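Long-range contacts in C2 toxin component I (Clostridium botulinum, PDB 2J3Z), which is the enzymatic component of the binary C2 toxin, an ADP-ribosyltransferase of a toxin family known for modifying actin: residues Lys23-Arg28 with Tyr174-Asp179; Glu69-Asp74 with Thr407-Arg412; Asn138-Lys143 with Gly190-Pro195. The protein carries 1 engineered substitution. All blocks are in the same frame, centred on the assembly; numbering follows the deposited sequence.

Contact 1: Lys23-Arg28 with Tyr174-Asp179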
loop_
_atom_site.group_PDB
_atom_site.type_symbol
_atom_site.label_atom_id
_atom_site.label_comp_id
_atom_site.label_asym_id
_atom_site.label_seq_id
_atom_site.Cartn_x
_atom_site.Cartn_y
_atom_site.Cartn_z
ATOM N N LYS A 23 -9.741 0.681 30.391
ATOM C CA LYS A 23 -10.298 -0.539 30.980
ATOM C C LYS A 23 -11.807 -0.638 30.720
ATOM O O LYS A 23 -12.292 -1.666 30.235
ATOM C CB LYS A 23 -10.004 -0.573 32.481
ATOM C CG LYS A 23 -10.499 -1.809 33.205
ATOM C CD LYS A 23 -10.164 -1.704 34.691
ATOM C CE LYS A 23 -10.399 -3.031 35.408
ATOM N NZ LYS A 23 -10.156 -2.864 36.862
ATOM N N GLU A 24 -12.534 0.440 31.022
ATOM C CA GLU A 24 -13.959 0.510 30.739
ATOM C C GLU A 24 -14.282 0.307 29.253
ATOM O O GLU A 24 -15.148 -0.495 28.901
ATOM C CB GLU A 24 -14.548 1.830 31.240
ATOM C CG GLU A 24 -16.075 1.798 31.323
ATOM C CD GLU A 24 -16.612 0.581 32.102
ATOM O OE1 GLU A 24 -16.082 0.272 33.204
ATOM O OE2 GLU A 24 -17.573 -0.070 31.613
ATOM N N GLU A 25 -13.566 1.023 28.400
ATOM C CA GLU A 25 -13.793 0.983 26.959
ATOM C C GLU A 25 -13.533 -0.392 26.350
ATOM O O GLU A 25 -14.319 -0.861 25.520
ATOM C CB GLU A 25 -12.938 2.040 26.248
ATOM C CG GLU A 25 -13.329 3.459 26.560
ATOM C CD GLU A 25 -14.708 3.783 26.016
ATOM O OE1 GLU A 25 -14.868 3.897 24.759
ATOM O OE2 GLU A 25 -15.627 3.904 26.871
ATOM N N GLU A 26 -12.432 -1.029 26.750
ATOM C CA GLU A 26 -12.145 -2.390 26.291
ATOM C C GLU A 26 -13.240 -3.340 26.749
ATOM O O GLU A 26 -13.690 -4.153 25.951
ATOM C CB GLU A 26 -10.777 -2.899 26.770
ATOM C CG GLU A 26 -10.462 -4.317 26.325
ATOM C CD GLU A 26 -9.217 -4.873 26.983
ATOM O OE1 GLU A 26 -8.113 -4.528 26.532
ATOM O OE2 GLU A 26 -9.345 -5.655 27.951
ATOM N N LYS A 27 -13.650 -3.229 28.012
ATOM C CA LYS A 27 -14.700 -4.068 28.568
ATOM C C LYS A 27 -15.969 -3.896 27.744
ATOM O O LYS A 27 -16.628 -4.876 27.391
ATOM C CB LYS A 27 -14.965 -3.742 30.053
ATOM C CG LYS A 27 -16.142 -4.521 30.689
ATOM C CD LYS A 27 -16.365 -4.122 32.160
ATOM C CE LYS A 27 -17.433 -5.002 32.838
ATOM N NZ LYS A 27 -17.645 -4.685 34.297
ATOM N N ARG A 28 -16.272 -2.638 27.432
ATOM C CA ARG A 28 -17.455 -2.234 26.685
ATOM C C ARG A 28 -17.422 -2.835 25.284
ATOM O O ARG A 28 -18.409 -3.393 24.824
ATOM C CB ARG A 28 -17.524 -0.703 26.651
ATOM C CG ARG A 28 -18.803 -0.085 26.118
ATOM C CD ARG A 28 -18.876 1.401 26.473
ATOM N NE ARG A 28 -19.153 1.576 27.897
ATOM C CZ ARG A 28 -19.080 2.735 28.565
ATOM N NH1 ARG A 28 -18.714 3.867 27.953
ATOM N NH2 ARG A 28 -19.375 2.760 29.865
ATOM N N TYR A 174 -13.472 1.682 15.591
ATOM C CA TYR A 174 -12.343 1.523 16.494
ATOM C C TYR A 174 -12.622 0.498 17.554
ATOM O O TYR A 174 -13.769 0.227 17.897
ATOM C CB TYR A 174 -12.014 2.856 17.180
ATOM C CG TYR A 174 -12.944 3.230 18.320
ATOM C CD1 TYR A 174 -14.276 3.586 18.086
ATOM C CD2 TYR A 174 -12.483 3.248 19.631
ATOM C CE1 TYR A 174 -15.130 3.924 19.132
ATOM C CE2 TYR A 174 -13.323 3.580 20.688
ATOM C CZ TYR A 174 -14.647 3.930 20.441
ATOM O OH TYR A 174 -15.492 4.264 21.506
ATOM N N GLY A 175 -11.560 -0.054 18.100
ATOM C CA GLY A 175 -11.672 -0.736 19.367
ATOM C C GLY A 175 -10.621 -0.178 20.294
ATOM O O GLY A 175 -9.711 0.550 19.867
ATOM N N VAL A 176 -10.761 -0.482 21.581
ATOM C CA VAL A 176 -9.728 -0.090 22.522
ATOM C C VAL A 176 -9.173 -1.316 23.234
ATOM O O VAL A 176 -9.923 -2.208 23.702
ATOM C CB VAL A 176 -10.125 1.026 23.546
ATOM C CG1 VAL A 176 -10.827 2.214 22.886
ATOM C CG2 VAL A 176 -10.993 0.496 24.576
ATOM N N LEU A 177 -7.844 -1.335 23.277
ATOM C CA LEU A 177 -7.097 -2.352 23.968
ATOM C C LEU A 177 -6.353 -1.708 25.116
ATOM O O LEU A 177 -5.689 -0.656 24.982
ATOM C CB LEU A 177 -6.138 -3.077 23.019
ATOM C CG LEU A 177 -6.809 -3.900 21.908
ATOM C CD1 LEU A 177 -5.792 -4.327 20.841
ATOM C CD2 LEU A 177 -7.564 -5.100 22.480
ATOM N N ASN A 178 -6.502 -2.363 26.252
ATOM C CA ASN A 178 -5.849 -1.990 27.471
ATOM C C ASN A 178 -4.976 -3.164 27.907
ATOM O O ASN A 178 -5.494 -4.204 28.304
ATOM C CB ASN A 178 -6.934 -1.691 28.505
ATOM C CG ASN A 178 -6.383 -1.212 29.809
ATOM O OD1 ASN A 178 -6.324 -1.950 30.781
ATOM N ND2 ASN A 178 -5.980 0.033 29.845
ATOM N N ASP A 179 -3.661 -3.024 27.784
ATOM C CA ASP A 179 -2.736 -3.988 28.399
ATOM C C ASP A 179 -1.500 -3.326 28.965
ATOM O O ASP A 179 -0.851 -2.509 28.295
ATOM C CB ASP A 179 -2.287 -5.108 27.430
ATOM C CG ASP A 179 -1.319 -4.616 26.358
ATOM O OD1 ASP A 179 -1.302 -3.404 26.110
ATOM O OD2 ASP A 179 -0.580 -5.425 25.756
#

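Contact 2: Glu69-Asp74 with Thr407-Arg412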
loop_
_atom_site.group_PDB
_atom_site.type_symbol
_atom_site.label_atom_id
_atom_site.label_comp_id
_atom_site.label_asym_id
_atom_site.label_seq_id
_atom_site.Cartn_x
_atom_site.Cartn_y
_atom_site.Cartn_z
ATOM N N GLU A 69 -10.600 -17.399 -1.894
ATOM C CA GLU A 69 -11.635 -18.420 -1.847
ATOM C C GLU A 69 -11.084 -19.763 -1.431
ATOM O O GLU A 69 -11.734 -20.468 -0.672
ATOM C CB GLU A 69 -12.358 -18.535 -3.185
ATOM C CG GLU A 69 -13.306 -17.367 -3.444
ATOM C CD GLU A 69 -14.276 -17.093 -2.267
ATOM O OE1 GLU A 69 -14.206 -15.981 -1.697
ATOM O OE2 GLU A 69 -15.094 -17.992 -1.911
ATOM N N ILE A 70 -9.894 -20.115 -1.928
ATOM C CA ILE A 70 -9.255 -21.375 -1.562
ATOM C C ILE A 70 -9.157 -21.368 -0.043
ATOM O O ILE A 70 -9.562 -22.343 0.626
ATOM C CB ILE A 70 -7.868 -21.570 -2.259
ATOM C CG1 ILE A 70 -8.057 -22.098 -3.697
ATOM C CG2 ILE A 70 -6.995 -22.559 -1.508
ATOM C CD1 ILE A 70 -6.921 -21.762 -4.692
ATOM N N MET A 71 -8.685 -20.245 0.487
ATOM C CA MET A 71 -8.482 -20.076 1.936
ATOM C C MET A 71 -9.727 -20.132 2.785
ATOM O O MET A 71 -9.687 -20.712 3.875
ATOM C CB MET A 71 -7.697 -18.796 2.252
ATOM C CG MET A 71 -6.228 -18.995 1.980
ATOM S SD MET A 71 -5.241 -17.677 2.663
ATOM C CE MET A 71 -5.477 -16.293 1.525
ATOM N N LYS A 72 -10.800 -19.516 2.292
ATOM C CA LYS A 72 -12.108 -19.613 2.922
ATOM C C LYS A 72 -12.542 -21.096 2.995
ATOM O O LYS A 72 -12.919 -21.583 4.065
ATOM C CB LYS A 72 -13.128 -18.770 2.156
ATOM C CG LYS A 72 -12.868 -17.238 2.229
ATOM C CD LYS A 72 -13.995 -16.477 1.531
ATOM C CE LYS A 72 -14.344 -15.161 2.221
ATOM N NZ LYS A 72 -13.452 -14.041 1.838
ATOM N N GLU A 73 -12.440 -21.803 1.860
ATOM C CA GLU A 73 -12.800 -23.227 1.769
ATOM C C GLU A 73 -12.014 -24.056 2.788
ATOM O O GLU A 73 -12.583 -24.855 3.521
ATOM C CB GLU A 73 -12.491 -23.766 0.371
ATOM C CG GLU A 73 -13.436 -23.371 -0.729
ATOM C CD GLU A 73 -13.213 -24.181 -2.004
ATOM O OE1 GLU A 73 -12.236 -24.973 -2.111
ATOM O OE2 GLU A 73 -14.043 -24.026 -2.917
ATOM N N ASP A 74 -10.702 -23.824 2.803
ATOM C CA ASP A 74 -9.746 -24.432 3.712
ATOM C C ASP A 74 -9.934 -24.014 5.187
ATOM O O ASP A 74 -9.335 -24.632 6.080
ATOM C CB ASP A 74 -8.329 -24.021 3.273
ATOM C CG ASP A 74 -7.419 -25.208 3.051
ATOM O OD1 ASP A 74 -7.624 -26.275 3.683
ATOM O OD2 ASP A 74 -6.501 -25.073 2.207
ATOM N N THR A 407 4.323 -12.080 1.932
ATOM C CA THR A 407 4.212 -13.507 1.686
ATOM C C THR A 407 2.877 -13.735 0.983
ATOM O O THR A 407 1.882 -13.989 1.649
ATOM C CB THR A 407 4.335 -14.277 2.993
ATOM O OG1 THR A 407 5.549 -13.869 3.622
ATOM C CG2 THR A 407 4.363 -15.785 2.766
ATOM N N SER A 408 2.870 -13.606 -0.356
ATOM C CA SER A 408 1.663 -13.830 -1.172
ATOM C C SER A 408 1.205 -15.282 -1.118
ATOM O O SER A 408 2.026 -16.205 -1.080
ATOM C CB SER A 408 1.898 -13.456 -2.631
ATOM O OG SER A 408 0.680 -13.335 -3.372
ATOM N N ILE A 409 -0.104 -15.473 -1.126
ATOM C CA ILE A 409 -0.697 -16.819 -1.153
ATOM C C ILE A 409 -1.156 -17.125 -2.574
ATOM O O ILE A 409 -1.910 -16.345 -3.161
ATOM C CB ILE A 409 -1.865 -16.979 -0.167
ATOM C CG1 ILE A 409 -1.409 -16.496 1.228
ATOM C CG2 ILE A 409 -2.506 -18.456 -0.262
ATOM C CD1 ILE A 409 -1.558 -17.467 2.368
ATOM N N ILE A 410 -0.676 -18.248 -3.111
ATOM C CA ILE A 410 -0.894 -18.600 -4.516
ATOM C C ILE A 410 -2.028 -19.616 -4.644
ATOM O O ILE A 410 -2.917 -19.461 -5.483
ATOM C CB ILE A 410 0.426 -19.082 -5.182
ATOM C CG1 ILE A 410 1.481 -17.961 -5.130
ATOM C CG2 ILE A 410 0.215 -19.512 -6.636
ATOM C CD1 ILE A 410 2.897 -18.507 -5.253
ATOM N N ASN A 411 -1.999 -20.640 -3.797
ATOM C CA ASN A 411 -3.051 -21.657 -3.766
ATOM C C ASN A 411 -2.991 -22.397 -2.442
ATOM O O ASN A 411 -2.275 -21.972 -1.561
ATOM C CB ASN A 411 -2.975 -22.586 -4.998
ATOM C CG ASN A 411 -1.917 -23.688 -4.869
ATOM O OD1 ASN A 411 -1.112 -23.693 -3.944
ATOM N ND2 ASN A 411 -1.925 -24.629 -5.809
ATOM N N ARG A 412 -3.730 -23.491 -2.307
ATOM C CA ARG A 412 -3.833 -24.236 -1.042
ATOM C C ARG A 412 -2.457 -24.593 -0.465
ATOM O O ARG A 412 -2.237 -24.458 0.723
ATOM C CB ARG A 412 -4.732 -25.486 -1.218
ATOM C CG ARG A 412 -4.899 -26.355 0.036
ATOM C CD ARG A 412 -6.167 -27.263 0.071
ATOM N NE ARG A 412 -6.255 -28.307 -0.962
ATOM C CZ ARG A 412 -6.984 -28.219 -2.087
ATOM N NH1 ARG A 412 -6.996 -29.238 -2.955
ATOM N NH2 ARG A 412 -7.719 -27.132 -2.347
#

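Contact 3: Asn138-Lys143 with Gly190-Pro195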
loop_
_atom_site.group_PDB
_atom_site.type_symbol
_atom_site.label_atom_id
_atom_site.label_comp_id
_atom_site.label_asym_id
_atom_site.label_seq_id
_atom_site.Cartn_x
_atom_site.Cartn_y
_atom_site.Cartn_z
ATOM N N ASN A 138 5.280 15.290 2.919
ATOM C CA ASN A 138 4.206 15.477 1.934
ATOM C C ASN A 138 4.000 14.234 1.102
ATOM O O ASN A 138 3.239 14.239 0.146
ATOM C CB ASN A 138 4.452 16.730 1.062
ATOM C CG ASN A 138 4.361 18.006 1.862
ATOM O OD1 ASN A 138 3.739 18.024 2.931
ATOM N ND2 ASN A 138 4.976 19.084 1.364
ATOM N N GLN A 139 4.696 13.170 1.466
ATOM C CA GLN A 139 4.509 11.865 0.865
ATOM C C GLN A 139 3.399 11.134 1.622
ATOM O O GLN A 139 3.220 11.337 2.789
ATOM C CB GLN A 139 5.830 11.068 0.908
ATOM C CG GLN A 139 5.820 9.715 0.190
ATOM C CD GLN A 139 5.411 9.809 -1.264
ATOM O OE1 GLN A 139 4.220 9.784 -1.569
ATOM N NE2 GLN A 139 6.392 9.916 -2.168
ATOM N N GLU A 140 2.657 10.276 0.948
ATOM C CA GLU A 140 1.573 9.557 1.578
ATOM C C GLU A 140 1.978 8.104 1.670
ATOM O O GLU A 140 2.347 7.514 0.658
ATOM C CB GLU A 140 0.286 9.709 0.755
ATOM C CG GLU A 140 -0.969 9.110 1.413
ATOM C CD GLU A 140 -2.282 9.638 0.834
ATOM O OE1 GLU A 140 -2.264 10.520 -0.050
ATOM O OE2 GLU A 140 -3.341 9.158 1.277
ATOM N N TYR A 141 1.933 7.561 2.887
ATOM C CA TYR A 141 2.262 6.170 3.167
ATOM C C TYR A 141 1.060 5.399 3.740
ATOM O O TYR A 141 0.538 5.748 4.802
ATOM C CB TYR A 141 3.432 6.065 4.152
ATOM C CG TYR A 141 4.688 6.702 3.636
ATOM C CD1 TYR A 141 5.544 6.007 2.771
ATOM C CD2 TYR A 141 5.003 8.018 3.982
ATOM C CE1 TYR A 141 6.695 6.605 2.287
ATOM C CE2 TYR A 141 6.147 8.615 3.517
ATOM C CZ TYR A 141 6.990 7.905 2.663
ATOM O OH TYR A 141 8.122 8.521 2.177
ATOM N N THR A 142 0.650 4.362 3.035
ATOM C CA THR A 142 -0.459 3.517 3.456
ATOM C C THR A 142 -0.035 2.416 4.431
ATOM O O THR A 142 0.936 1.694 4.220
ATOM C CB THR A 142 -1.210 2.926 2.215
ATOM O OG1 THR A 142 -1.842 3.997 1.494
ATOM C CG2 THR A 142 -2.285 1.900 2.627
ATOM N N LYS A 143 -0.766 2.314 5.527
ATOM C CA LYS A 143 -0.620 1.155 6.403
ATOM C C LYS A 143 -1.551 0.031 5.953
ATOM O O LYS A 143 -2.756 0.065 6.195
ATOM C CB LYS A 143 -0.825 1.522 7.882
ATOM C CG LYS A 143 -0.281 0.434 8.778
ATOM C CD LYS A 143 0.279 0.932 10.072
ATOM C CE LYS A 143 0.647 -0.265 10.973
ATOM N NZ LYS A 143 2.010 -0.827 10.795
ATOM N N GLY A 190 -5.704 -0.120 5.884
ATOM C CA GLY A 190 -5.783 0.770 4.744
ATOM C C GLY A 190 -5.742 2.270 4.934
ATOM O O GLY A 190 -5.970 2.971 3.970
ATOM N N PHE A 191 -5.472 2.779 6.136
ATOM C CA PHE A 191 -5.302 4.238 6.289
ATOM C C PHE A 191 -3.910 4.659 5.854
ATOM O O PHE A 191 -2.979 3.873 5.872
ATOM C CB PHE A 191 -5.622 4.758 7.715
ATOM C CG PHE A 191 -7.045 4.467 8.177
ATOM C CD1 PHE A 191 -8.142 4.979 7.481
ATOM C CD2 PHE A 191 -7.273 3.665 9.284
ATOM C CE1 PHE A 191 -9.461 4.698 7.893
ATOM C CE2 PHE A 191 -8.565 3.363 9.733
ATOM C CZ PHE A 191 -9.670 3.883 9.035
ATOM N N SER A 192 -3.775 5.912 5.447
ATOM C CA SER A 192 -2.466 6.455 5.213
ATOM C C SER A 192 -2.110 7.573 6.188
ATOM O O SER A 192 -2.970 8.168 6.857
ATOM C CB SER A 192 -2.339 6.931 3.776
ATOM O OG SER A 192 -3.287 7.938 3.514
ATOM N N ILE A 193 -0.815 7.827 6.287
ATOM C CA ILE A 193 -0.333 9.008 6.946
ATOM C C ILE A 193 0.380 9.871 5.901
ATOM O O ILE A 193 1.091 9.360 5.031
ATOM C CB ILE A 193 0.557 8.659 8.185
ATOM C CG1 ILE A 193 0.690 9.860 9.116
ATOM C CG2 ILE A 193 1.919 8.099 7.793
ATOM C CD1 ILE A 193 -0.570 10.105 9.962
ATOM N N ILE A 194 0.159 11.172 5.978
ATOM C CA ILE A 194 0.910 12.142 5.187
ATOM C C ILE A 194 1.788 12.966 6.129
ATOM O O ILE A 194 1.287 13.830 6.860
ATOM C CB ILE A 194 -0.051 13.054 4.442
ATOM C CG1 ILE A 194 -0.982 12.184 3.569
ATOM C CG2 ILE A 194 0.728 14.136 3.654
ATOM C CD1 ILE A 194 -2.293 12.833 3.188
ATOM N N PRO A 195 3.096 12.676 6.175
ATOM C CA PRO A 195 3.896 13.472 7.102
ATOM C C PRO A 195 4.029 14.950 6.699
ATOM O O PRO A 195 4.339 15.290 5.546
ATOM C CB PRO A 195 5.250 12.734 7.111
ATOM C CG PRO A 195 4.900 11.311 6.595
ATOM C CD PRO A 195 3.900 11.621 5.534
HETATM O O HOH W 1 -4.635 4.229 2.092
#

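Contact 1: Lys23-Arg28 with Tyr174-Asp179
With its CG turned opposite the backbone N (chi1 179°) and the rest of the chain extended, Glu26 reaches from helix 23-28 to the backbone of strand 175-179, whereas Glu25 bends at chi2 and swings its carboxylate to the hydroxyl of Tyr174. Glu26 OE1 takes the amide of Asn178, with 2.7 Å from OE1 to Asn178 N and a nearly straight bond of 171°. The N-H arrives on the anti side of the carboxylate, well out of its plane. Lys45 NZ grips the same oxygen in a salt bridge and is also hydrogen-bonded to Asn178 O, which probably eases the approach of two acceptors, Glu26 OE1 and Asn178 O, to 3.2 Å. Glu25 OE1 sits at the edge of the Tyr174 ring, carboxylate and ring only 10° from coplanar, yet the 3.3 Å between OE1 and Tyr174 OH allows at most a weak bond. The other oxygen of that carboxylate, Glu25 OE2, lies 3.3 Å from Arg28 NH1, a pairing of charges with no N-H aimed at the oxygen. Val176 O receives a CA-H contact from Glu26 CA at 3.4 Å. Helix 15-31 thus runs beside strand 175-179, and a helix carboxylate takes an edge amide of this outermost strand of the eight-stranded mixed sheet in the N-terminal ADP-ribosyltransferase-like half.

Contact 2: Glu69-Asp74 with Thr407-Arg412
The carboxylate of Asp74 and the guanidinium of Arg412 come together without stacking: their planes stand 75° apart. The carboxylate meets the aliphatic part of the arginine, with Asp74 OD2 3.0 Å from Arg412 CG, which lies nearer the carboxylate plane, and almost as near to CD, which comes obliquely to one side of it. The arginine bends at chi3, and Arg412 NE ends up 4.5 Å from Asp74 OD2, too far for a salt bridge, although opposite charges at this range probably still attract. The third flat group, the amide of Asn411, is engaged elsewhere: its OD1 accepts bonds from Val413 N and Thr414 OG1. This is the turn of a beta hairpin formed by strands 397-411 and 414-426, and Ile410 and Asn411, both facing Thr414, make a classic beta bulge there. Helix 65-73 of the N-terminal half rests on a bulged hairpin end of the C-terminal half.

The apolar part lies further in from these solvent-facing side chains. Ile70 presents two branches: CG2 lies over the backbone at Arg412, 3.5 Å from Arg412 N, and CD1 touches Asn411 at CB, 4.0 Å away. No hydrogen bond spans the two segments, so carbon and sulfur surfaces do the joining. Deeper still, Phe56 of helix 47-59 touches both Met71 and Ile409. Met71, with CG beside its backbone N (chi1 -78°) and a bend at chi3 (-77°) that turns CE toward Ile409 CB and CG1, lays its thioether end aslant over the Ile409 side chain, bringing Met71 SD 3.7 Å from Ile409 CD1.

Contact 3: Asn138-Lys143 with Gly190-Pro195
Tyr141 and Ile193 form a hydrogen-bonded pair of an antiparallel ladder, where the short outermost strand 141-142 joins the mixed sheet beside strand 192-203. Backbone bonds come first. Tyr141 N to Ile193 O and Ile193 N to Tyr141 O both measure 2.9 Å. Beyond the non-hydrogen-bonded pair Thr142 and Ser192, Lys143 N meets Phe191 O at 2.7 Å, and Gly190 N closes that end on Lys143 O at 3.0 Å. At the other end, Asn138 N bonds to Pro195 O at 2.8 Å.

Apolar contacts are modest. The edge of the Tyr141 ring meets the proline, CD2 4.1 Å from Pro195 CD, and Glu140 CG lies 3.8 Å from Ile194 CG1.

Polar side chains bring in neighbours. A water donates to both Thr142 OG1 and Gly190 O, and Glu218 binds the same threonine hydroxyl. Arg368 and Arg402, from the C-terminal half, bond to Gln139 OE1 and Thr142 O, so this edge helps to join the two halves. Glu140, its CG opposite the backbone N (chi1 -174°), extends out from the sheet, across its own strand, to where OE2 receives the hydroxyl of Ser192, OE2 to OG 2.5 Å, on the anti side of the carboxylate.

Overall arrangement
From the N terminus, the chain gives the first segment of contact 1, then that of contact 2, then that of contact 3. Contact 1 closes at strand 175-179, after 69-74 and 138-143 have gone by, so it crosses both other contacts. Contact 3 closes next, at 190-195, and lies wholly within the span between the two segments of contact 2. That span ends only at 407-412, near the C terminus. Contacts 1 and 3 involve the two outermost strands of the same eight-stranded sheet; the centres of the two contacts lie about 26 Å apart. Contact 2 instead ties a helix of the N-terminal half to the five-stranded sheet of the C-terminal half.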